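Rhamnosidase B (Bacillus sp., PDB 2OKX) probably hydrolyses the glycosidic bonds of terminal alpha-L-rhamnose residues, as a family 78 glycoside hydrolase expected to invert the anomeric configuration. Local coordinates at residues G678-P690 against A794-F806. Sequence-based numbering, arbitrary orientation.
Sequences GWNLLDWAPIDQP and AFVQIGSPFMSFF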
ATOM      1  N   GLY A 678       4.675  22.776  -6.227  1.00 37.05           N
ATOM      2  CA  GLY A 678       4.086  21.475  -5.968  1.00 35.86           C
ATOM      3  C   GLY A 678       4.986  20.569  -5.154  1.00 34.66           C
ATOM      4  O   GLY A 678       5.963  21.021  -4.563  1.00 35.77           O
ATOM      5  N   TRP A 679       4.656  19.282  -5.122  1.00 33.37           N
ATOM      6  CA  TRP A 679       5.433  18.308  -4.364  1.00 32.17           C
ATOM      7  C   TRP A 679       6.636  17.900  -5.214  1.00 32.31           C
ATOM      8  O   TRP A 679       6.552  16.981  -6.024  1.00 32.81           O
ATOM      9  CB  TRP A 679       4.549  17.099  -4.046  1.00 29.90           C
ATOM     10  CG  TRP A 679       5.056  16.205  -2.956  1.00 27.90           C
ATOM     11  CD1 TRP A 679       6.123  16.428  -2.129  1.00 26.93           C
ATOM     12  CD2 TRP A 679       4.500  14.945  -2.562  1.00 27.23           C
ATOM     13  NE1 TRP A 679       6.264  15.384  -1.247  1.00 27.46           N
ATOM     14  CE2 TRP A 679       5.281  14.459  -1.492  1.00 27.65           C
ATOM     15  CE3 TRP A 679       3.414  14.180  -3.012  1.00 28.07           C
ATOM     16  CZ2 TRP A 679       5.013  13.238  -0.862  1.00 27.57           C
ATOM     17  CZ3 TRP A 679       3.148  12.962  -2.385  1.00 26.65           C
ATOM     18  CH2 TRP A 679       3.945  12.507  -1.323  1.00 27.15           C
ATOM     19  N   ASN A 680       7.750  18.600  -5.020  1.00 32.19           N
ATOM     20  CA  ASN A 680       8.984  18.359  -5.775  1.00 32.55           C
ATOM     21  C   ASN A 680       9.882  17.374  -5.039  1.00 31.98           C
ATOM     22  O   ASN A 680      11.015  17.698  -4.678  1.00 32.76           O
ATOM     23  CB  ASN A 680       9.717  19.688  -5.967  1.00 32.79           C
ATOM     24  CG  ASN A 680       8.816  20.769  -6.533  1.00 32.99           C
ATOM     25  OD1 ASN A 680       8.893  21.934  -6.133  1.00 34.52           O
ATOM     26  ND2 ASN A 680       7.958  20.390  -7.473  1.00 29.79           N
ATOM     27  N   LEU A 681       9.372  16.164  -4.846  1.00 30.38           N
ATOM     28  CA  LEU A 681      10.078  15.124  -4.112  1.00 28.90           C
ATOM     29  C   LEU A 681      10.988  14.200  -4.909  1.00 28.11           C
ATOM     30  O   LEU A 681      10.823  14.014  -6.114  1.00 26.90           O
ATOM     31  CB  LEU A 681       9.056  14.255  -3.370  1.00 29.20           C
ATOM     32  CG  LEU A 681       9.596  13.066  -2.569  1.00 28.70           C
ATOM     33  CD1 LEU A 681      10.244  13.585  -1.297  1.00 29.24           C
ATOM     34  CD2 LEU A 681       8.470  12.091  -2.239  1.00 28.38           C
ATOM     35  N   LEU A 682      11.946  13.617  -4.196  1.00 28.25           N
ATOM     36  CA  LEU A 682      12.866  12.638  -4.753  1.00 27.40           C
ATOM     37  C   LEU A 682      13.182  11.588  -3.687  1.00 26.89           C
ATOM     38  O   LEU A 682      12.879  10.415  -3.869  1.00 27.38           O
ATOM     39  CB  LEU A 682      14.176  13.273  -5.232  1.00 27.13           C
ATOM     40  CG  LEU A 682      15.187  12.210  -5.701  1.00 27.68           C
ATOM     41  CD1 LEU A 682      14.555  11.345  -6.789  1.00 27.77           C
ATOM     42  CD2 LEU A 682      16.457  12.869  -6.215  1.00 30.65           C
ATOM     43  N   ASP A 683      13.765  12.015  -2.569  1.00 26.21           N
ATOM     44  CA  ASP A 683      14.146  11.087  -1.503  1.00 27.05           C
ATOM     45  C   ASP A 683      13.700  11.536  -0.107  1.00 27.83           C
ATOM     46  O   ASP A 683      13.412  12.714   0.115  1.00 29.36           O
ATOM     47  CB  ASP A 683      15.672  10.916  -1.511  1.00 24.98           C
ATOM     48  CG  ASP A 683      16.136   9.735  -0.684  1.00 25.93           C
ATOM     49  OD1 ASP A 683      17.343   9.680  -0.355  1.00 24.04           O
ATOM     50  OD2 ASP A 683      15.302   8.856  -0.374  1.00 24.96           O
ATOM     51  N   TRP A 684      13.652  10.593   0.831  1.00 27.66           N
ATOM     52  CA  TRP A 684      13.264  10.904   2.208  1.00 28.59           C
ATOM     53  C   TRP A 684      14.530  11.282   2.972  1.00 27.88           C
ATOM     54  O   TRP A 684      15.049  10.504   3.776  1.00 28.16           O
ATOM     55  CB  TRP A 684      12.587   9.696   2.878  1.00 28.93           C
ATOM     56  CG  TRP A 684      11.257   9.324   2.273  1.00 31.61           C
ATOM     57  CD1 TRP A 684      10.929   8.137   1.678  1.00 31.45           C
ATOM     58  CD2 TRP A 684      10.083  10.148   2.196  1.00 32.84           C
ATOM     59  NE1 TRP A 684       9.627   8.172   1.235  1.00 31.90           N
ATOM     60  CE2 TRP A 684       9.084   9.393   1.538  1.00 32.65           C
ATOM     61  CE3 TRP A 684       9.779  11.451   2.618  1.00 33.63           C
ATOM     62  CZ2 TRP A 684       7.802   9.898   1.289  1.00 33.62           C
ATOM     63  CZ3 TRP A 684       8.501  11.954   2.371  1.00 33.63           C
ATOM     64  CH2 TRP A 684       7.531  11.176   1.712  1.00 33.79           C
ATOM     65  N   ALA A 685      15.026  12.482   2.699  1.00 28.10           N
ATOM     66  CA  ALA A 685      16.233  12.987   3.338  1.00 28.77           C
ATOM     67  C   ALA A 685      16.184  14.512   3.339  1.00 29.25           C
ATOM     68  O   ALA A 685      15.411  15.107   2.591  1.00 26.47           O
ATOM     69  CB  ALA A 685      17.462  12.500   2.584  1.00 27.46           C
ATOM     70  N   PRO A 686      17.014  15.158   4.177  1.00 31.64           N
ATOM     71  CA  PRO A 686      17.105  16.617   4.319  1.00 33.26           C
ATOM     72  C   PRO A 686      17.510  17.378   3.056  1.00 34.23           C
ATOM     73  O   PRO A 686      18.217  18.382   3.138  1.00 34.33           O
ATOM     74  CB  PRO A 686      18.135  16.793   5.433  1.00 34.48           C
ATOM     75  CG  PRO A 686      17.992  15.549   6.235  1.00 34.52           C
ATOM     76  CD  PRO A 686      17.879  14.496   5.166  1.00 32.98           C
ATOM     77  N   ILE A 687      17.075  16.896   1.896  1.00 34.80           N
ATOM     78  CA  ILE A 687      17.379  17.556   0.630  1.00 35.60           C
ATOM     79  C   ILE A 687      16.605  18.871   0.596  1.00 36.64           C
ATOM     80  O   ILE A 687      15.454  18.924   1.029  1.00 35.94           O
ATOM     81  CB  ILE A 687      16.918  16.706  -0.581  1.00 35.65           C
ATOM     82  CG1 ILE A 687      17.773  15.445  -0.697  1.00 35.37           C
ATOM     83  CG2 ILE A 687      16.993  17.529  -1.863  1.00 35.64           C
ATOM     84  CD1 ILE A 687      17.309  14.504  -1.789  1.00 34.98           C
ATOM     85  N   ASP A 688      17.228  19.930   0.089  1.00 36.35           N
ATOM     86  CA  ASP A 688      16.535  21.208   0.007  1.00 37.94           C
ATOM     87  C   ASP A 688      15.679  21.147  -1.254  1.00 37.88           C
ATOM     88  O   ASP A 688      16.053  21.647  -2.316  1.00 37.94           O
ATOM     89  CB  ASP A 688      17.540  22.365  -0.054  1.00 38.66           C
ATOM     90  CG  ASP A 688      16.901  23.709   0.262  1.00 41.29           C
ATOM     91  OD1 ASP A 688      15.833  23.727   0.911  1.00 39.77           O
ATOM     92  OD2 ASP A 688      17.476  24.749  -0.124  1.00 42.00           O
ATOM     93  N   GLN A 689      14.525  20.502  -1.120  1.00 36.88           N
ATOM     94  CA  GLN A 689      13.594  20.325  -2.225  1.00 36.14           C
ATOM     95  C   GLN A 689      12.244  20.927  -1.846  1.00 37.95           C
ATOM     96  O   GLN A 689      11.256  20.214  -1.665  1.00 37.48           O
ATOM     97  CB  GLN A 689      13.461  18.825  -2.538  1.00 34.03           C
ATOM     98  CG  GLN A 689      12.993  17.981  -1.354  1.00 30.90           C
ATOM     99  CD  GLN A 689      13.220  16.488  -1.550  1.00 31.94           C
ATOM    100  OE1 GLN A 689      13.138  15.971  -2.666  1.00 31.02           O
ATOM    101  NE2 GLN A 689      13.490  15.783  -0.453  1.00 31.79           N
ATOM    102  N   PRO A 690      12.185  22.263  -1.729  1.00 40.18           N
ATOM    103  CA  PRO A 690      10.949  22.962  -1.365  1.00 40.68           C
ATOM    104  C   PRO A 690       9.866  22.860  -2.432  1.00 41.86           C
ATOM    105  O   PRO A 690      10.158  22.691  -3.614  1.00 41.04           O
ATOM    106  CB  PRO A 690      11.422  24.396  -1.164  1.00 41.64           C
ATOM    107  CG  PRO A 690      12.481  24.526  -2.222  1.00 41.07           C
ATOM    108  CD  PRO A 690      13.250  23.227  -2.063  1.00 40.60           C
ATOM    109  N   ALA A 794      29.731  15.904   4.574  1.00 44.70           N
ATOM    110  CA  ALA A 794      29.050  17.176   4.799  1.00 44.15           C
ATOM    111  C   ALA A 794      27.790  17.259   3.949  1.00 42.83           C
ATOM    112  O   ALA A 794      26.868  18.019   4.255  1.00 42.37           O
ATOM    113  CB  ALA A 794      29.979  18.335   4.466  1.00 45.36           C
ATOM    114  N   PHE A 795      27.760  16.481   2.873  1.00 40.79           N
ATOM    115  CA  PHE A 795      26.607  16.455   1.982  1.00 38.88           C
ATOM    116  C   PHE A 795      25.467  15.683   2.625  1.00 37.52           C
ATOM    117  O   PHE A 795      25.691  14.848   3.504  1.00 35.12           O
ATOM    118  CB  PHE A 795      26.952  15.767   0.658  1.00 38.78           C
ATOM    119  CG  PHE A 795      27.710  16.627  -0.312  1.00 39.39           C
ATOM    120  CD1 PHE A 795      27.914  16.191  -1.619  1.00 39.01           C
ATOM    121  CD2 PHE A 795      28.223  17.862   0.069  1.00 38.69           C
ATOM    122  CE1 PHE A 795      28.615  16.971  -2.533  1.00 39.25           C
ATOM    123  CE2 PHE A 795      28.927  18.649  -0.840  1.00 38.79           C
ATOM    124  CZ  PHE A 795      29.122  18.202  -2.143  1.00 38.67           C
ATOM    125  N   VAL A 796      24.246  15.971   2.190  1.00 35.53           N
ATOM    126  CA  VAL A 796      23.085  15.251   2.692  1.00 35.25           C
ATOM    127  C   VAL A 796      23.300  13.841   2.145  1.00 33.91           C
ATOM    128  O   VAL A 796      23.745  13.684   1.010  1.00 33.07           O
ATOM    129  CB  VAL A 796      21.768  15.835   2.128  1.00 35.30           C
ATOM    130  CG1 VAL A 796      20.593  14.943   2.504  1.00 35.87           C
ATOM    131  CG2 VAL A 796      21.548  17.240   2.675  1.00 36.02           C
ATOM    132  N   GLN A 797      23.003  12.823   2.946  1.00 32.45           N
ATOM    133  CA  GLN A 797      23.202  11.441   2.518  1.00 31.54           C
ATOM    134  C   GLN A 797      21.925  10.771   2.014  1.00 30.08           C
ATOM    135  O   GLN A 797      20.819  11.263   2.251  1.00 31.25           O
ATOM    136  CB  GLN A 797      23.787  10.623   3.671  1.00 32.86           C
ATOM    137  CG  GLN A 797      25.103  11.165   4.220  1.00 35.02           C
ATOM    138  CD  GLN A 797      26.210  11.187   3.179  1.00 35.68           C
ATOM    139  OE1 GLN A 797      26.490  10.180   2.535  1.00 35.24           O
ATOM    140  NE2 GLN A 797      26.850  12.341   3.015  1.00 36.39           N
ATOM    141  N   ILE A 798      22.088   9.646   1.317  1.00 27.85           N
ATOM    142  CA  ILE A 798      20.957   8.890   0.784  1.00 24.87           C
ATOM    143  C   ILE A 798      20.122   8.378   1.951  1.00 24.46           C
ATOM    144  O   ILE A 798      20.654   7.770   2.883  1.00 22.65           O
ATOM    145  CB  ILE A 798      21.445   7.697  -0.074  1.00 25.79           C
ATOM    146  CG1 ILE A 798      22.128   8.222  -1.343  1.00 22.87           C
ATOM    147  CG2 ILE A 798      20.271   6.789  -0.433  1.00 24.37           C
ATOM    148  CD1 ILE A 798      22.656   7.133  -2.250  1.00 22.69           C
ATOM    149  N   GLY A 799      18.815   8.618   1.898  1.00 24.01           N
ATOM    150  CA  GLY A 799      17.955   8.200   2.992  1.00 24.79           C
ATOM    151  C   GLY A 799      17.078   6.978   2.793  1.00 25.71           C
ATOM    152  O   GLY A 799      16.376   6.576   3.720  1.00 23.03           O
ATOM    153  N   SER A 800      17.098   6.384   1.603  1.00 23.53           N
ATOM    154  CA  SER A 800      16.274   5.203   1.360  1.00 24.49           C
ATOM    155  C   SER A 800      16.907   4.284   0.327  1.00 24.21           C
ATOM    156  O   SER A 800      17.666   4.735  -0.536  1.00 23.17           O
ATOM    157  CB  SER A 800      14.892   5.613   0.854  1.00 24.64           C
ATOM    158  OG  SER A 800      14.988   6.171  -0.448  1.00 26.18           O
ATOM    159  N   PRO A 801      16.604   2.980   0.402  1.00 21.96           N
ATOM    160  CA  PRO A 801      17.173   2.036  -0.567  1.00 21.77           C
ATOM    161  C   PRO A 801      16.651   2.385  -1.960  1.00 21.96           C
ATOM    162  O   PRO A 801      17.205   1.953  -2.968  1.00 21.50           O
ATOM    163  CB  PRO A 801      16.660   0.683  -0.078  1.00 21.94           C
ATOM    164  CG  PRO A 801      16.503   0.899   1.419  1.00 21.21           C
ATOM    165  CD  PRO A 801      15.862   2.269   1.459  1.00 20.65           C
ATOM    166  N   PHE A 802      15.569   3.158  -1.993  1.00 21.64           N
ATOM    167  CA  PHE A 802      14.969   3.603  -3.248  1.00 22.60           C
ATOM    168  C   PHE A 802      16.019   4.427  -3.980  1.00 22.94           C
ATOM    169  O   PHE A 802      16.306   4.197  -5.155  1.00 23.09           O
ATOM    170  CB  PHE A 802      13.738   4.471  -2.963  1.00 22.39           C
ATOM    171  CG  PHE A 802      13.189   5.176  -4.177  1.00 24.23           C
ATOM    172  CD1 PHE A 802      13.006   6.556  -4.167  1.00 24.24           C
ATOM    173  CD2 PHE A 802      12.828   4.461  -5.316  1.00 25.21           C
ATOM    174  CE1 PHE A 802      12.469   7.217  -5.275  1.00 26.60           C
ATOM    175  CE2 PHE A 802      12.289   5.111  -6.429  1.00 27.46           C
ATOM    176  CZ  PHE A 802      12.111   6.492  -6.408  1.00 27.68           C
ATOM    177  N   MET A 803      16.585   5.393  -3.264  1.00 22.86           N
ATOM    178  CA  MET A 803      17.616   6.258  -3.816  1.00 23.64           C
ATOM    179  C   MET A 803      18.876   5.430  -4.066  1.00 22.54           C
ATOM    180  O   MET A 803      19.619   5.695  -5.008  1.00 22.68           O
ATOM    181  CB  MET A 803      17.904   7.404  -2.840  1.00 25.08           C
ATOM    182  CG  MET A 803      18.876   8.459  -3.353  1.00 26.91           C
ATOM    183  SD  MET A 803      18.341   9.293  -4.873  1.00 28.67           S
ATOM    184  CE  MET A 803      19.848   9.141  -5.859  1.00 29.88           C
ATOM    185  N   SER A 804      19.110   4.424  -3.224  1.00 21.27           N
ATOM    186  CA  SER A 804      20.275   3.557  -3.393  1.00 20.04           C
ATOM    187  C   SER A 804      20.261   2.920  -4.782  1.00 19.50           C
ATOM    188  O   SER A 804      21.311   2.707  -5.385  1.00 18.67           O
ATOM    189  CB  SER A 804      20.288   2.445  -2.334  1.00 21.05           C
ATOM    190  OG  SER A 804      20.660   2.938  -1.057  1.00 19.35           O
ATOM    191  N   PHE A 805      19.068   2.623  -5.288  1.00 18.61           N
ATOM    192  CA  PHE A 805      18.930   2.002  -6.606  1.00 19.78           C
ATOM    193  C   PHE A 805      19.579   2.876  -7.674  1.00 21.23           C
ATOM    194  O   PHE A 805      20.351   2.391  -8.505  1.00 20.83           O
ATOM    195  CB  PHE A 805      17.450   1.789  -6.943  1.00 17.88           C
ATOM    196  CG  PHE A 805      17.214   0.869  -8.114  1.00 17.54           C
ATOM    197  CD1 PHE A 805      17.619   1.227  -9.397  1.00 18.78           C
ATOM    198  CD2 PHE A 805      16.571  -0.353  -7.932  1.00 19.01           C
ATOM    199  CE1 PHE A 805      17.387   0.383 -10.486  1.00 18.59           C
ATOM    200  CE2 PHE A 805      16.331  -1.206  -9.009  1.00 16.86           C
ATOM    201  CZ  PHE A 805      16.739  -0.838 -10.291  1.00 18.84           C
ATOM    202  N   PHE A 806      19.253   4.163  -7.652  1.00 21.15           N
ATOM    203  CA  PHE A 806      19.811   5.101  -8.617  1.00 22.58           C
ATOM    204  C   PHE A 806      21.317   5.218  -8.401  1.00 21.29           C
ATOM    205  O   PHE A 806      22.084   5.336  -9.356  1.00 20.97           O
ATOM    206  CB  PHE A 806      19.128   6.467  -8.472  1.00 25.06           C
ATOM    207  CG  PHE A 806      17.659   6.444  -8.799  1.00 28.07           C
ATOM    208  CD1 PHE A 806      17.225   6.149 -10.087  1.00 30.98           C
ATOM    209  CD2 PHE A 806      16.705   6.696  -7.816  1.00 31.27           C
ATOM    210  CE1 PHE A 806      15.861   6.104 -10.394  1.00 33.45           C
ATOM    211  CE2 PHE A 806      15.339   6.654  -8.112  1.00 32.78           C
ATOM    212  CZ  PHE A 806      14.917   6.357  -9.401  1.00 32.32           C
TER
HETATM  213  O   HOH W   1      14.689   8.084   5.394  1.00 28.18           O
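Asp683 grips the turn leading into helix 801-813 with both carboxylate oxygens, a worked example of one acid spanning a helix start. Its OD1 accepts from Gly799 N at 2.9 Å, nearly straight at 166°, while OD2 takes the hydroxyl of Ser800, OG lying 2.7 Å away; both donors come on the syn sides, moderately out of the carboxylate plane. With CG anti to the backbone N (chi1 -166°), the carboxylate reaches this turn, and Met803 CB packs 3.4 Å from OD1. Ser800 is the N-cap, its OG also accepting a weak bond from Met803 N. Replacing Asp683 by an alanine is likely to strip Gly799 N of its acceptor and leave the Ser800 hydroxyl less fixed in rotation, held by the weak Met803 N bond. A water bridges Trp684 O and Gly799 O, and Leu682 O meets the Phe802 ring edge, 3.5 Å from CE1. Val796 CG1 packs on Pro686 CD at 3.8 Å. One step back, Gln689 NE2 donates to Asp683 O in the carbonyl plane. The contact joins two loop regions of the helical (alpha/alpha)6 barrel, where Gln765 of helix 764-772 touches Asp683 and Met803, Phe802 stacks on Trp864, and Ile687 touches Asp750 of strand 747-752.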